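Local coordinates for conserved domain protein (Bacillus anthracis, PDB 3FBQ) that is of unknown function but has two sequence regions probably related to the beta-rich E-set families, at residues A[34-40]-A[133-139]. Residues are numbered along the deposited sequence; the frame is centred on the assembly and turned at random.
Sequences TRESNGV and IQGHWNF
R35 lies across the ring of F139 and reaches the backbone of the neighbouring residue N138. Its CB sits 3.7 Å from F139 CZ. CG, next along, passes over the backbone of N138, and CD runs beside the carbonyl oxygen. Bends at chi2 (42°) and chi3 then turn NE onto that oxygen, in a hydrogen bond of 2.9 Å between R35 NE and N138 O that arrives nearly along the C=O axis. CZ lies 4.0 Å from F139 CD1, where the guanidinium lies over one face of the phenyl, the planes only 16° apart, with NE toward the ring's rim. NH1 turns back to its own strand and bonds T34 O from above the carbonyl plane. Two carbonyls, one on each segment, thus fix the rotation of the group.

The segments belong to different sheets of what is probably a beta sandwich, as in other E-set domains: strand 29-37 borders one sheet, strand 131-144 the other. They run antiparallel (167°), joined by side chains rather than by direct backbone bonds, and along this edge both pair with a strand of the second subunit, so the beta pairing runs on across the interface.

The type I' turn from S37 to V40 closes the hairpin to strand 40-49, and the indole of W137 turns its NE1 toward it. W137 NE1 donates to V40 O at 2.8 Å, while S37 N reaches the same oxygen from the opposite face of the carbonyl plane. A weak second bond goes from W137 NE1 to S37 O. S37 CB lies over one face of the indole, toward its rim, and S37 OG, anti to the carbonyl carbon and beside the backbone N, hydrogen-bonds H136 O at 3.2 Å. Beyond the indole, V40 CG2 meets I133 CD1, 3.7 Å away, and N38 CB touches I133 CG2.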
loop_
_atom_site.group_PDB
_atom_site.type_symbol
_atom_site.label_atom_id
_atom_site.label_comp_id
_atom_site.label_asym_id
_atom_site.label_seq_id
_atom_site.Cartn_x
_atom_site.Cartn_y
_atom_site.Cartn_z
ATOM N N THR A 34 -0.439 -15.755 -15.300
ATOM C CA THR A 34 0.776 -14.979 -15.001
ATOM C C THR A 34 0.705 -13.496 -15.369
ATOM O O THR A 34 0.089 -13.144 -16.350
ATOM C CB THR A 34 2.011 -15.552 -15.743
ATOM O OG1 THR A 34 2.001 -16.975 -15.611
ATOM C CG2 THR A 34 3.264 -15.076 -15.122
ATOM N N ARG A 35 1.356 -12.669 -14.554
ATOM C CA ARG A 35 1.618 -11.264 -14.797
ATOM C C ARG A 35 3.098 -10.951 -14.643
ATOM O O ARG A 35 3.723 -11.388 -13.687
ATOM C CB ARG A 35 0.828 -10.400 -13.813
ATOM C CG ARG A 35 -0.390 -9.705 -14.443
ATOM C CD ARG A 35 -1.113 -10.657 -15.357
ATOM N NE ARG A 35 -2.553 -10.563 -15.228
ATOM C CZ ARG A 35 -3.421 -11.441 -15.717
ATOM N NH1 ARG A 35 -3.020 -12.536 -16.371
ATOM N NH2 ARG A 35 -4.704 -11.201 -15.538
ATOM N N GLU A 36 3.676 -10.209 -15.589
ATOM C CA GLU A 36 5.094 -9.850 -15.476
ATOM C C GLU A 36 5.545 -8.421 -15.785
ATOM O O GLU A 36 5.464 -8.006 -16.923
ATOM C CB GLU A 36 5.930 -10.790 -16.322
ATOM C CG GLU A 36 7.287 -10.882 -15.704
ATOM C CD GLU A 36 8.238 -11.664 -16.495
ATOM O OE1 GLU A 36 9.385 -11.180 -16.604
ATOM O OE2 GLU A 36 7.854 -12.746 -17.001
ATOM N N SER A 37 6.071 -7.699 -14.797
ATOM C CA SER A 37 6.683 -6.379 -15.016
ATOM C C SER A 37 7.967 -6.351 -14.221
ATOM O O SER A 37 8.098 -7.078 -13.235
ATOM C CB SER A 37 5.803 -5.219 -14.527
ATOM O OG SER A 37 4.427 -5.410 -14.734
ATOM N N ASN A 38 8.914 -5.532 -14.660
ATOM C CA ASN A 38 10.075 -5.177 -13.873
ATOM C C ASN A 38 10.939 -6.243 -13.333
ATOM O O ASN A 38 11.433 -6.095 -12.212
ATOM C CB ASN A 38 9.660 -4.438 -12.647
ATOM C CG ASN A 38 9.694 -2.996 -12.837
ATOM O OD1 ASN A 38 8.641 -2.409 -13.133
ATOM N ND2 ASN A 38 10.893 -2.378 -12.716
ATOM N N GLY A 39 11.145 -7.292 -14.092
ATOM C CA GLY A 39 11.905 -8.408 -13.607
ATOM C C GLY A 39 11.159 -9.350 -12.684
ATOM O O GLY A 39 11.752 -10.340 -12.229
ATOM N N VAL A 40 9.877 -9.070 -12.409
ATOM C CA VAL A 40 9.094 -9.886 -11.500
ATOM C C VAL A 40 7.829 -10.566 -12.145
ATOM O O VAL A 40 6.854 -9.916 -12.546
ATOM C CB VAL A 40 8.711 -9.016 -10.215
ATOM C CG1 VAL A 40 8.029 -9.846 -9.099
ATOM C CG2 VAL A 40 9.940 -8.297 -9.676
ATOM N N ILE A 133 10.637 -3.078 -5.464
ATOM C CA ILE A 133 10.424 -3.066 -6.882
ATOM C C ILE A 133 9.032 -2.470 -7.111
ATOM O O ILE A 133 8.008 -3.041 -6.709
ATOM C CB ILE A 133 10.567 -4.464 -7.519
ATOM C CG1 ILE A 133 12.000 -4.971 -7.471
ATOM C CG2 ILE A 133 10.171 -4.442 -8.985
ATOM C CD1 ILE A 133 12.012 -6.424 -7.272
ATOM N N GLN A 134 9.002 -1.299 -7.732
ATOM C CA GLN A 134 7.754 -0.636 -8.066
ATOM C C GLN A 134 7.084 -1.237 -9.302
ATOM O O GLN A 134 7.754 -1.685 -10.211
ATOM C CB GLN A 134 8.058 0.831 -8.305
ATOM C CG GLN A 134 8.558 1.534 -7.038
ATOM C CD GLN A 134 7.441 1.940 -6.068
ATOM O OE1 GLN A 134 7.274 1.361 -4.965
ATOM N NE2 GLN A 134 6.684 2.985 -6.468
ATOM N N GLY A 135 5.769 -1.289 -9.337
ATOM C CA GLY A 135 5.078 -1.575 -10.577
ATOM C C GLY A 135 3.651 -1.954 -10.286
ATOM O O GLY A 135 3.125 -1.713 -9.195
ATOM N N HIS A 136 3.034 -2.588 -11.266
ATOM C CA HIS A 136 1.678 -3.094 -11.162
ATOM C C HIS A 136 1.612 -4.563 -11.606
ATOM O O HIS A 136 2.065 -4.908 -12.702
ATOM C CB HIS A 136 0.797 -2.297 -12.110
ATOM C CG HIS A 136 0.147 -1.125 -11.477
ATOM N ND1 HIS A 136 0.074 0.113 -12.094
ATOM C CD2 HIS A 136 -0.453 -0.984 -10.273
ATOM C CE1 HIS A 136 -0.583 0.951 -11.318
ATOM N NE2 HIS A 136 -0.908 0.315 -10.202
ATOM N N TRP A 137 0.982 -5.412 -10.830
ATOM C CA TRP A 137 0.724 -6.750 -11.277
ATOM C C TRP A 137 -0.672 -6.971 -10.803
ATOM O O TRP A 137 -0.913 -6.860 -9.626
ATOM C CB TRP A 137 1.649 -7.712 -10.570
ATOM C CG TRP A 137 3.159 -7.528 -10.814
ATOM C CD1 TRP A 137 3.932 -8.278 -11.619
ATOM C CD2 TRP A 137 4.051 -6.539 -10.208
ATOM N NE1 TRP A 137 5.248 -7.828 -11.590
ATOM C CE2 TRP A 137 5.346 -6.773 -10.727
ATOM C CE3 TRP A 137 3.864 -5.466 -9.316
ATOM C CZ2 TRP A 137 6.453 -5.990 -10.364
ATOM C CZ3 TRP A 137 4.944 -4.697 -8.958
ATOM C CH2 TRP A 137 6.228 -4.952 -9.473
ATOM N N ASN A 138 -1.615 -7.224 -11.699
ATOM C CA ASN A 138 -3.034 -7.234 -11.363
ATOM C C ASN A 138 -3.707 -8.476 -11.872
ATOM O O ASN A 138 -3.431 -8.902 -12.992
ATOM C CB ASN A 138 -3.720 -6.025 -11.978
ATOM C CG ASN A 138 -3.077 -4.722 -11.546
ATOM O OD1 ASN A 138 -3.100 -3.755 -12.289
ATOM N ND2 ASN A 138 -2.422 -4.706 -10.367
ATOM N N PHE A 139 -4.590 -9.071 -11.071
ATOM C CA PHE A 139 -5.491 -10.085 -11.578
ATOM C C PHE A 139 -6.864 -9.689 -11.121
ATOM O O PHE A 139 -7.072 -9.342 -9.951
ATOM C CB PHE A 139 -5.148 -11.500 -11.078
ATOM C CG PHE A 139 -3.669 -11.867 -11.158
ATOM C CD1 PHE A 139 -3.238 -12.846 -12.019
ATOM C CD2 PHE A 139 -2.718 -11.238 -10.346
ATOM C CE1 PHE A 139 -1.860 -13.196 -12.092
ATOM C CE2 PHE A 139 -1.356 -11.551 -10.426
ATOM C CZ PHE A 139 -0.918 -12.541 -11.281
#